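PDB 6PWI: putative hyaluronoglucosaminidase from Clostridium perfringens, which probably cleaves N-acetylhexosamine residues from glycans, this chain being the catalytic part of a larger, probably cell-wall-anchored family 84 glycoside hydrolase. Local coordinates for residues D32-P40 and I157-K167; E463-F473 and A529-N539. One frame throughout, in Å; residues are numbered along the deposited sequence.

Contact 1. Residues D32-P40 and I157-K167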
loop_
_atom_site.group_PDB
_atom_site.type_symbol
_atom_site.label_atom_id
_atom_site.label_comp_id
_atom_site.label_asym_id
_atom_site.label_seq_id
_atom_site.Cartn_x
_atom_site.Cartn_y
_atom_site.Cartn_z
ATOM N N ASP A 32 -18.177 -6.627 -19.388
ATOM C CA ASP A 32 -19.272 -5.615 -19.315
ATOM C C ASP A 32 -19.458 -5.140 -17.872
ATOM O O ASP A 32 -19.962 -4.041 -17.642
ATOM C CB ASP A 32 -20.572 -6.173 -19.908
ATOM C CG ASP A 32 -21.382 -5.157 -20.701
ATOM O OD1 ASP A 32 -21.410 -3.969 -20.299
ATOM O OD2 ASP A 32 -21.983 -5.562 -21.721
ATOM N N GLU A 33 -19.045 -5.976 -16.905
ATOM C CA GLU A 33 -19.187 -5.696 -15.481
ATOM C C GLU A 33 -18.067 -4.768 -14.998
ATOM O O GLU A 33 -17.023 -4.654 -15.636
ATOM C CB GLU A 33 -19.298 -7.017 -14.717
ATOM C CG GLU A 33 -20.530 -7.812 -15.129
ATOM C CD GLU A 33 -20.681 -9.233 -14.598
ATOM O OE1 GLU A 33 -21.788 -9.808 -14.737
ATOM O OE2 GLU A 33 -19.700 -9.771 -14.053
ATOM N N TYR A 34 -18.297 -4.086 -13.869
ATOM C CA TYR A 34 -17.394 -3.052 -13.380
ATOM C C TYR A 34 -16.157 -3.661 -12.724
ATOM O O TYR A 34 -16.241 -4.684 -12.042
ATOM C CB TYR A 34 -18.102 -2.118 -12.397
ATOM C CG TYR A 34 -19.375 -1.518 -12.933
ATOM C CD1 TYR A 34 -19.372 -0.784 -14.109
ATOM C CD2 TYR A 34 -20.583 -1.690 -12.272
ATOM C CE1 TYR A 34 -20.536 -0.236 -14.621
ATOM C CE2 TYR A 34 -21.757 -1.142 -12.768
ATOM C CZ TYR A 34 -21.734 -0.416 -13.949
ATOM O OH TYR A 34 -22.879 0.135 -14.449
ATOM N N GLU A 35 -15.010 -3.004 -12.946
ATOM C CA GLU A 35 -13.771 -3.334 -12.259
ATOM C C GLU A 35 -13.739 -2.589 -10.925
ATOM O O GLU A 35 -13.700 -1.359 -10.893
ATOM C CB GLU A 35 -12.568 -2.996 -13.142
ATOM C CG GLU A 35 -11.235 -3.121 -12.435
ATOM C CD GLU A 35 -10.044 -2.847 -13.336
ATOM O OE1 GLU A 35 -9.824 -3.637 -14.279
ATOM O OE2 GLU A 35 -9.346 -1.834 -13.106
ATOM N N ILE A 36 -13.773 -3.361 -9.834
ATOM C CA ILE A 36 -13.739 -2.818 -8.487
ATOM C C ILE A 36 -12.580 -3.453 -7.722
ATOM O O ILE A 36 -12.488 -4.676 -7.637
ATOM C CB ILE A 36 -15.083 -3.059 -7.779
ATOM C CG1 ILE A 36 -16.232 -2.371 -8.516
ATOM C CG2 ILE A 36 -15.011 -2.618 -6.326
ATOM C CD1 ILE A 36 -17.590 -2.916 -8.153
ATOM N N TYR A 37 -11.710 -2.600 -7.165
ATOM C CA TYR A 37 -10.630 -3.035 -6.294
ATOM C C TYR A 37 -10.769 -2.345 -4.941
ATOM O O TYR A 37 -11.062 -1.153 -4.888
ATOM C CB TYR A 37 -9.267 -2.718 -6.916
ATOM C CG TYR A 37 -8.797 -3.727 -7.929
ATOM C CD1 TYR A 37 -8.195 -4.908 -7.522
ATOM C CD2 TYR A 37 -8.970 -3.515 -9.290
ATOM C CE1 TYR A 37 -7.770 -5.850 -8.445
ATOM C CE2 TYR A 37 -8.555 -4.449 -10.228
ATOM C CZ TYR A 37 -7.951 -5.621 -9.801
ATOM O OH TYR A 37 -7.522 -6.558 -10.699
ATOM N N PRO A 38 -10.540 -3.045 -3.806
ATOM C CA PRO A 38 -10.207 -4.471 -3.806
ATOM C C PRO A 38 -11.374 -5.297 -4.337
ATOM O O PRO A 38 -12.498 -4.808 -4.374
ATOM C CB PRO A 38 -9.995 -4.781 -2.316
ATOM C CG PRO A 38 -9.661 -3.437 -1.710
ATOM C CD PRO A 38 -10.557 -2.470 -2.453
ATOM N N ILE A 39 -11.085 -6.539 -4.750
ATOM C CA ILE A 39 -12.083 -7.427 -5.324
ATOM C C ILE A 39 -13.154 -7.700 -4.271
ATOM O O ILE A 39 -12.858 -8.260 -3.217
ATOM C CB ILE A 39 -11.448 -8.741 -5.825
ATOM C CG1 ILE A 39 -10.329 -8.499 -6.848
ATOM C CG2 ILE A 39 -12.522 -9.677 -6.364
ATOM C CD1 ILE A 39 -10.802 -7.946 -8.176
ATOM N N PRO A 40 -14.431 -7.334 -4.528
ATOM C CA PRO A 40 -15.487 -7.514 -3.533
ATOM C C PRO A 40 -15.648 -9.002 -3.246
ATOM O O PRO A 40 -15.423 -9.838 -4.119
ATOM C CB PRO A 40 -16.731 -6.952 -4.233
ATOM C CG PRO A 40 -16.164 -6.021 -5.274
ATOM C CD PRO A 40 -14.932 -6.742 -5.776
ATOM N N ILE A 157 -17.267 2.732 -9.073
ATOM C CA ILE A 157 -18.224 2.430 -10.127
ATOM C C ILE A 157 -18.452 3.679 -10.978
ATOM O O ILE A 157 -18.412 3.616 -12.207
ATOM C CB ILE A 157 -19.533 1.837 -9.562
ATOM C CG1 ILE A 157 -19.298 0.455 -8.942
ATOM C CG2 ILE A 157 -20.596 1.781 -10.652
ATOM C CD1 ILE A 157 -20.535 -0.211 -8.376
ATOM N N PHE A 158 -18.647 4.819 -10.303
ATOM C CA PHE A 158 -19.047 6.050 -10.968
ATOM C C PHE A 158 -17.920 6.575 -11.859
ATOM O O PHE A 158 -18.186 7.206 -12.881
ATOM C CB PHE A 158 -19.575 7.076 -9.959
ATOM C CG PHE A 158 -21.040 6.959 -9.596
ATOM C CD1 PHE A 158 -21.676 5.725 -9.532
ATOM C CD2 PHE A 158 -21.786 8.088 -9.289
ATOM C CE1 PHE A 158 -23.017 5.626 -9.189
ATOM C CE2 PHE A 158 -23.127 7.986 -8.943
ATOM C CZ PHE A 158 -23.742 6.756 -8.895
ATOM N N ASN A 159 -16.668 6.282 -11.486
ATOM C CA ASN A 159 -15.508 6.769 -12.218
ATOM C C ASN A 159 -15.358 6.061 -13.567
ATOM O O ASN A 159 -14.560 6.491 -14.398
ATOM C CB ASN A 159 -14.217 6.661 -11.400
ATOM C CG ASN A 159 -13.940 7.888 -10.560
ATOM O OD1 ASN A 159 -14.205 9.009 -10.986
ATOM N ND2 ASN A 159 -13.406 7.688 -9.366
ATOM N N GLN A 160 -16.119 4.982 -13.789
ATOM C CA GLN A 160 -15.962 4.212 -15.013
ATOM C C GLN A 160 -17.271 4.166 -15.805
ATOM O O GLN A 160 -17.366 3.444 -16.792
ATOM C CB GLN A 160 -15.367 2.832 -14.719
ATOM C CG GLN A 160 -16.311 1.907 -13.966
ATOM C CD GLN A 160 -15.673 0.609 -13.537
ATOM O OE1 GLN A 160 -15.584 -0.348 -14.303
ATOM N NE2 GLN A 160 -15.268 0.548 -12.277
ATOM N N LEU A 161 -18.269 4.957 -15.394
ATOM C CA LEU A 161 -19.543 4.997 -16.100
ATOM C C LEU A 161 -19.410 5.833 -17.371
ATOM O O LEU A 161 -19.023 6.999 -17.316
ATOM C CB LEU A 161 -20.626 5.567 -15.179
ATOM C CG LEU A 161 -21.225 4.589 -14.170
ATOM C CD1 LEU A 161 -22.387 5.225 -13.422
ATOM C CD2 LEU A 161 -21.668 3.302 -14.849
ATOM N N GLU A 162 -19.762 5.217 -18.508
ATOM C CA GLU A 162 -19.646 5.838 -19.819
ATOM C C GLU A 162 -20.552 7.069 -19.883
ATOM O O GLU A 162 -20.096 8.151 -20.249
ATOM C CB GLU A 162 -19.937 4.819 -20.928
ATOM N N GLY A 163 -21.823 6.894 -19.502
ATOM C CA GLY A 163 -22.805 7.966 -19.517
ATOM C C GLY A 163 -23.583 8.026 -18.207
ATOM O O GLY A 163 -22.990 8.112 -17.136
ATOM N N ASN A 164 -24.914 7.962 -18.299
ATOM C CA ASN A 164 -25.734 8.054 -17.104
ATOM C C ASN A 164 -26.523 6.760 -16.903
ATOM O O ASN A 164 -27.564 6.761 -16.251
ATOM C CB ASN A 164 -26.569 9.341 -17.080
ATOM C CG ASN A 164 -27.486 9.483 -18.277
ATOM O OD1 ASN A 164 -27.368 8.748 -19.257
ATOM N ND2 ASN A 164 -28.407 10.431 -18.208
ATOM N N GLU A 165 -25.995 5.653 -17.441
ATOM C CA GLU A 165 -26.610 4.345 -17.266
ATOM C C GLU A 165 -25.787 3.499 -16.294
ATOM O O GLU A 165 -24.563 3.451 -16.381
ATOM C CB GLU A 165 -26.804 3.643 -18.611
ATOM C CG GLU A 165 -27.896 4.261 -19.466
ATOM C CD GLU A 165 -28.183 3.535 -20.771
ATOM O OE1 GLU A 165 -27.641 2.427 -20.970
ATOM O OE2 GLU A 165 -28.957 4.075 -21.585
ATOM N N LEU A 166 -26.493 2.808 -15.391
ATOM C CA LEU A 166 -25.892 2.088 -14.281
ATOM C C LEU A 166 -26.589 0.737 -14.123
ATOM O O LEU A 166 -27.813 0.675 -14.059
ATOM C CB LEU A 166 -26.066 2.945 -13.021
ATOM C CG LEU A 166 -25.591 2.311 -11.715
ATOM C CD1 LEU A 166 -24.085 2.112 -11.739
ATOM C CD2 LEU A 166 -25.987 3.165 -10.525
ATOM N N LYS A 167 -25.798 -0.337 -14.027
ATOM C CA LYS A 167 -26.331 -1.687 -13.924
ATOM C C LYS A 167 -26.870 -1.923 -12.518
ATOM O O LYS A 167 -26.241 -1.539 -11.537
ATOM C CB LYS A 167 -25.246 -2.728 -14.217
ATOM C CG LYS A 167 -24.629 -2.672 -15.606
ATOM C CD LYS A 167 -23.883 -3.935 -15.968
ATOM C CE LYS A 167 -23.743 -4.124 -17.464
ATOM N NZ LYS A 167 -23.553 -5.553 -17.814
#
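An irregular N-terminal segment, 32-40, is pinned by Tyr-34 to the connection between helix 144-158 and strand 165-175, so that the start of the chain is fastened to the end of that helix, the turn after it and the opening of the strand. Both segments belong to the N-terminal domain related to domain 2 of family 20 glycosidases. The Tyr-34 ring lies across Ile-157, whose CG2 sits over one face as a CH-pi contact, 3.9 Å from the ring centroid. Leu-161 and Leu-166 approach the hydroxyl end obliquely, with Leu-161 CD2 3.7 Å from Tyr-34 CE1. With CG anti to its own carbonyl carbon (chi1 -53°), the ring carries its hydroxyl to the strand, where Lys-167 N donates a nearly straight bond to Tyr-34 OH (3.0 Å, 167°). Lys-167 CG also lies close to this oxygen. At the other end of the contact the Gln-160 amide reads the backbone of Glu-35 in both directions: Glu-35 N donates to Gln-160 OE1 at 3.0 Å, and Gln-160 NE2 donates to Glu-35 O at 2.8 Å. The second acceptor lies close to the amide plane, and NE2 has a further partner in Ala-156 O. Ile-36 CD1 adds an apolar touch on Ile-157 CG1 at 3.9 Å. The carboxylate of Glu-35 turns elsewhere, to Lys-460 and Tyr-461, while Tyr-37 bonds to Asp-457, tying the same segment to helix 451-462. Near the chain start, Asp-32 OD1 and Lys-167 NZ form a long salt bridge of 3.6 Å, and Asp-32 is poorly ordered. The attachment therefore rests mainly on the tyrosine and on the paired amide bonds, which fix the rotation of the Gln-160 amide, while the terminal charge pair probably contributes little.

Contact 2. Residues E463-F473 and A529-N539. With EDO (1,2-ethanediol), chain E.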
loop_
_atom_site.group_PDB
_atom_site.type_symbol
_atom_site.label_atom_id
_atom_site.label_comp_id
_atom_site.label_asym_id
_atom_site.label_seq_id
_atom_site.Cartn_x
_atom_site.Cartn_y
_atom_site.Cartn_z
ATOM N N GLU A 463 -1.580 6.137 -12.099
ATOM C CA GLU A 463 -1.147 7.108 -13.091
ATOM C C GLU A 463 -2.078 7.048 -14.302
ATOM O O GLU A 463 -1.805 6.333 -15.266
ATOM C CB GLU A 463 0.319 6.860 -13.463
ATOM C CG GLU A 463 0.804 7.688 -14.639
ATOM C CD GLU A 463 0.508 9.175 -14.513
ATOM O OE1 GLU A 463 1.121 9.820 -13.637
ATOM O OE2 GLU A 463 -0.359 9.681 -15.269
ATOM N N PRO A 464 -3.190 7.823 -14.303
ATOM C CA PRO A 464 -4.223 7.699 -15.337
ATOM C C PRO A 464 -3.808 8.115 -16.749
ATOM O O PRO A 464 -4.391 7.648 -17.721
ATOM C CB PRO A 464 -5.362 8.608 -14.843
ATOM C CG PRO A 464 -5.030 8.887 -13.390
ATOM C CD PRO A 464 -3.519 8.850 -13.304
ATOM N N ASP A 465 -2.796 8.981 -16.867
ATOM C CA ASP A 465 -2.429 9.546 -18.157
ATOM C C ASP A 465 -1.279 8.772 -18.810
ATOM O O ASP A 465 -1.106 8.838 -20.027
ATOM C CB ASP A 465 -2.119 11.041 -18.052
ATOM C CG ASP A 465 -3.206 11.831 -17.344
ATOM O OD1 ASP A 465 -4.234 12.136 -17.990
ATOM O OD2 ASP A 465 -3.023 12.122 -16.140
ATOM N N ALA A 466 -0.498 8.041 -18.003
ATOM C CA ALA A 466 0.710 7.395 -18.491
ATOM C C ALA A 466 0.828 5.986 -17.922
ATOM O O ALA A 466 1.914 5.567 -17.519
ATOM C CB ALA A 466 1.907 8.239 -18.125
ATOM N N SER A 467 -0.287 5.247 -17.913
ATOM C CA SER A 467 -0.337 3.996 -17.174
ATOM C C SER A 467 0.483 2.902 -17.851
ATOM O O SER A 467 1.098 2.085 -17.169
ATOM C CB SER A 467 -1.749 3.566 -16.865
ATOM O OG SER A 467 -2.515 3.453 -18.046
ATOM N N GLU A 468 0.508 2.906 -19.188
ATOM C CA GLU A 468 1.314 1.956 -19.937
ATOM C C GLU A 468 2.789 2.209 -19.633
ATOM O O GLU A 468 3.545 1.275 -19.367
ATOM C CB GLU A 468 0.999 2.024 -21.433
ATOM C CG GLU A 468 -0.364 1.463 -21.818
ATOM C CD GLU A 468 -0.688 0.030 -21.394
ATOM O OE1 GLU A 468 0.251 -0.738 -21.043
ATOM O OE2 GLU A 468 -1.895 -0.331 -21.422
ATOM N N GLU A 469 3.178 3.487 -19.633
ATOM C CA GLU A 469 4.561 3.867 -19.398
ATOM C C GLU A 469 5.013 3.451 -17.995
ATOM O O GLU A 469 6.092 2.879 -17.834
ATOM C CB GLU A 469 4.758 5.368 -19.621
ATOM C CG GLU A 469 4.685 5.793 -21.077
ATOM C CD GLU A 469 3.287 5.940 -21.660
ATOM O OE1 GLU A 469 2.303 5.847 -20.884
ATOM O OE2 GLU A 469 3.178 6.141 -22.896
ATOM N N LEU A 470 4.194 3.742 -16.974
ATOM C CA LEU A 470 4.617 3.468 -15.609
ATOM C C LEU A 470 4.642 1.962 -15.363
ATOM O O LEU A 470 5.503 1.474 -14.636
ATOM C CB LEU A 470 3.712 4.188 -14.608
ATOM C CG LEU A 470 4.080 3.965 -13.143
ATOM C CD1 LEU A 470 5.474 4.511 -12.836
ATOM C CD2 LEU A 470 3.030 4.568 -12.220
ATOM N N TYR A 471 3.699 1.239 -15.979
ATOM C CA TYR A 471 3.721 -0.214 -15.993
ATOM C C TYR A 471 5.015 -0.726 -16.635
ATOM O O TYR A 471 5.643 -1.634 -16.099
ATOM C CB TYR A 471 2.459 -0.763 -16.666
ATOM C CG TYR A 471 2.304 -2.265 -16.638
ATOM C CD1 TYR A 471 2.734 -3.013 -15.553
ATOM C CD2 TYR A 471 1.693 -2.938 -17.686
ATOM C CE1 TYR A 471 2.576 -4.389 -15.513
ATOM C CE2 TYR A 471 1.536 -4.317 -17.670
ATOM C CZ TYR A 471 1.977 -5.044 -16.577
ATOM O OH TYR A 471 1.820 -6.401 -16.537
ATOM N N THR A 472 5.416 -0.143 -17.775
ATOM C CA THR A 472 6.688 -0.470 -18.407
ATOM C C THR A 472 7.840 -0.313 -17.414
ATOM O O THR A 472 8.674 -1.213 -17.305
ATOM C CB THR A 472 6.938 0.360 -19.672
ATOM O OG1 THR A 472 5.992 -0.017 -20.672
ATOM C CG2 THR A 472 8.338 0.189 -20.216
ATOM N N PHE A 473 7.890 0.812 -16.681
ATOM C CA PHE A 473 8.962 1.002 -15.710
ATOM C C PHE A 473 8.907 -0.061 -14.610
ATOM O O PHE A 473 9.950 -0.545 -14.165
ATOM C CB PHE A 473 8.948 2.392 -15.066
ATOM C CG PHE A 473 8.936 3.562 -16.018
ATOM C CD1 PHE A 473 9.500 3.467 -17.282
ATOM C CD2 PHE A 473 8.382 4.774 -15.633
ATOM C CE1 PHE A 473 9.478 4.548 -18.151
ATOM C CE2 PHE A 473 8.367 5.858 -16.495
ATOM C CZ PHE A 473 8.916 5.742 -17.754
ATOM N N ALA A 529 8.690 4.649 -23.683
ATOM C CA ALA A 529 8.097 4.882 -22.380
ATOM C C ALA A 529 8.921 5.910 -21.602
ATOM O O ALA A 529 8.361 6.803 -20.974
ATOM C CB ALA A 529 7.963 3.572 -21.639
ATOM N N THR A 530 10.250 5.798 -21.668
ATOM C CA THR A 530 11.119 6.687 -20.915
ATOM C C THR A 530 11.131 8.086 -21.530
ATOM O O THR A 530 11.567 9.037 -20.881
ATOM C CB THR A 530 12.553 6.148 -20.805
ATOM O OG1 THR A 530 13.178 6.240 -22.087
ATOM C CG2 THR A 530 12.638 4.746 -20.240
ATOM N N ASN A 531 10.670 8.204 -22.782
ATOM C CA ASN A 531 10.697 9.478 -23.487
ATOM C C ASN A 531 9.331 10.166 -23.444
ATOM O O ASN A 531 9.252 11.385 -23.568
ATOM C CB ASN A 531 11.258 9.354 -24.908
ATOM C CG ASN A 531 12.761 9.164 -24.958
ATOM O OD1 ASN A 531 13.497 9.667 -24.111
ATOM N ND2 ASN A 531 13.230 8.431 -25.949
ATOM N N ASN A 532 8.256 9.398 -23.245
ATOM C CA ASN A 532 6.914 9.953 -23.336
ATOM C C ASN A 532 6.334 10.231 -21.954
ATOM O O ASN A 532 5.327 10.931 -21.843
ATOM C CB ASN A 532 5.959 9.035 -24.107
ATOM C CG ASN A 532 6.355 8.867 -25.555
ATOM O OD1 ASN A 532 6.846 9.808 -26.170
ATOM N ND2 ASN A 532 6.154 7.680 -26.103
ATOM N N PHE A 533 6.965 9.675 -20.913
ATOM C CA PHE A 533 6.353 9.660 -19.594
ATOM C C PHE A 533 6.146 11.080 -19.068
ATOM O O PHE A 533 5.027 11.423 -18.680
ATOM C CB PHE A 533 7.146 8.789 -18.621
ATOM C CG PHE A 533 6.685 8.894 -17.191
ATOM C CD1 PHE A 533 5.511 8.282 -16.773
ATOM C CD2 PHE A 533 7.428 9.602 -16.257
ATOM C CE1 PHE A 533 5.090 8.374 -15.453
ATOM C CE2 PHE A 533 7.001 9.696 -14.940
ATOM C CZ PHE A 533 5.834 9.086 -14.539
ATOM N N ALA A 534 7.218 11.888 -19.064
ATOM C CA ALA A 534 7.188 13.230 -18.495
ATOM C C ALA A 534 6.172 14.107 -19.227
ATOM O O ALA A 534 5.570 15.000 -18.628
ATOM C CB ALA A 534 8.563 13.847 -18.511
ATOM N N THR A 535 5.982 13.828 -20.521
ATOM C CA THR A 535 5.032 14.561 -21.340
ATOM C C THR A 535 3.610 14.212 -20.914
ATOM O O THR A 535 2.764 15.093 -20.845
ATOM C CB THR A 535 5.324 14.361 -22.835
ATOM O OG1 THR A 535 6.326 15.320 -23.169
ATOM C CG2 THR A 535 4.130 14.587 -23.739
ATOM N N LYS A 536 3.359 12.931 -20.620
ATOM C CA LYS A 536 1.994 12.446 -20.474
ATOM C C LYS A 536 1.494 12.615 -19.040
ATOM O O LYS A 536 0.334 12.965 -18.836
ATOM C CB LYS A 536 1.861 11.007 -20.979
ATOM C CG LYS A 536 1.829 10.871 -22.494
ATOM C CD LYS A 536 2.148 9.480 -22.989
ATOM C CE LYS A 536 0.919 8.654 -23.286
ATOM N NZ LYS A 536 1.288 7.448 -24.059
ATOM N N SER A 537 2.366 12.369 -18.056
ATOM C CA SER A 537 1.972 12.402 -16.657
ATOM C C SER A 537 1.840 13.848 -16.179
ATOM O O SER A 537 2.670 14.690 -16.519
ATOM C CB SER A 537 2.953 11.623 -15.817
ATOM O OG SER A 537 2.676 11.773 -14.436
ATOM N N LYS A 538 0.798 14.114 -15.378
ATOM C CA LYS A 538 0.547 15.433 -14.812
ATOM C C LYS A 538 0.944 15.474 -13.334
ATOM O O LYS A 538 0.692 16.474 -12.662
ATOM C CB LYS A 538 -0.939 15.787 -14.891
ATOM C CG LYS A 538 -1.617 15.639 -16.246
ATOM C CD LYS A 538 -3.058 16.118 -16.195
ATOM C CE LYS A 538 -3.948 15.536 -17.274
ATOM N NZ LYS A 538 -3.757 16.223 -18.572
ATOM N N ASN A 539 1.573 14.396 -12.843
ATOM C CA ASN A 539 1.909 14.218 -11.439
ATOM C C ASN A 539 3.371 14.601 -11.191
ATOM O O ASN A 539 4.270 13.757 -11.233
ATOM C CB ASN A 539 1.549 12.796 -10.996
ATOM C CG ASN A 539 1.886 12.464 -9.557
ATOM O OD1 ASN A 539 2.564 13.216 -8.857
ATOM N ND2 ASN A 539 1.438 11.302 -9.117
HETATM C C1 EDO E . -2.043 -1.913 -17.738
HETATM O O1 EDO E . -2.624 -2.079 -19.013
HETATM C C2 EDO E . -1.520 -0.548 -17.526
HETATM O O2 EDO E . -2.489 0.422 -17.840
HETATM O O HOH W 1 -0.016 9.872 -11.212
HETATM O O HOH W 2 -0.874 12.260 -14.849
HETATM O O HOH W 3 5.383 5.155 -24.507
#
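Phe-533, Glu-469 and Asp-465 carry much of this buried helix-helix contact, in which helices 467-473 and 529-536 run in broadly opposite senses at a steep angle, their axes 9.2 Å apart at closest approach and crossing at -133°. Glu-469 enters the second helix as a knob into a hole formed by Ala-529, Asn-532, Phe-533 and Lys-536. Glu-469 CG lies against Ala-529, and the bend at chi2 (80°) turns the carboxylate to Lys-536; there Lys-536 NZ makes a salt bridge to Glu-469 OE2 at 2.6 Å, on the syn side. A water links the same OE2 to Asn-532 ND2. Phe-533 is held between unlike neighbours: Phe-473 directs its edge at one face in a T-shaped stack, centroids 5.2 Å apart and planes at 73°, while Ser-537 CB lies over the opposite face. Ala-466 CB comes obliquely to the ring at Phe-533 CD1, 3.8 Å away. Phe-473 also reaches Ala-529 and Thr-530, and helix 540-572 backs both rings through Ile-546, Val-550 and Leu-553. Where the helices give way to loops, Asp-465 CB rests on Lys-536 O and its carboxylate lies beside the Lys-538 chain, the charged ends too far apart for a salt bridge. Glu-463 braces this corner: OE2 accepts from Asp-465 N, and a water joins OE2 to Asp-465 OD2 and Lys-538 N. Ser-537 OG, which accepts from Asn-539 N in an ST turn, donates to Glu-463 OE1 at 2.6 Å, meeting that oxygen from above the carboxylate plane.

How the contacts relate
Contact 1 closes before contact 2 opens along the chain, and the 8-stranded parallel barrel, strands 179-184 through 418-423, lies in sequence between them. Their centres are about 24 Å apart and their nearest atoms about 9 Å, with no touch. Contact 1 belongs to the N-terminal mixed sheet and its flanking helix 144-158, whereas contact 2 joins helix 467-475, following the barrel, to helix 513-536 of the C-terminal helical region. Helix 451-462 lies between them in the structure: it binds Glu-35 and Tyr-37 of segment 32-40 and packs on Leu-470 and Tyr-471. Segment 32-40 and helix 467-475 thus meet one shared helix, and helix 513-536 joins through helix 467-475. Both contacts lie away from the predicted proton donor Asp-299.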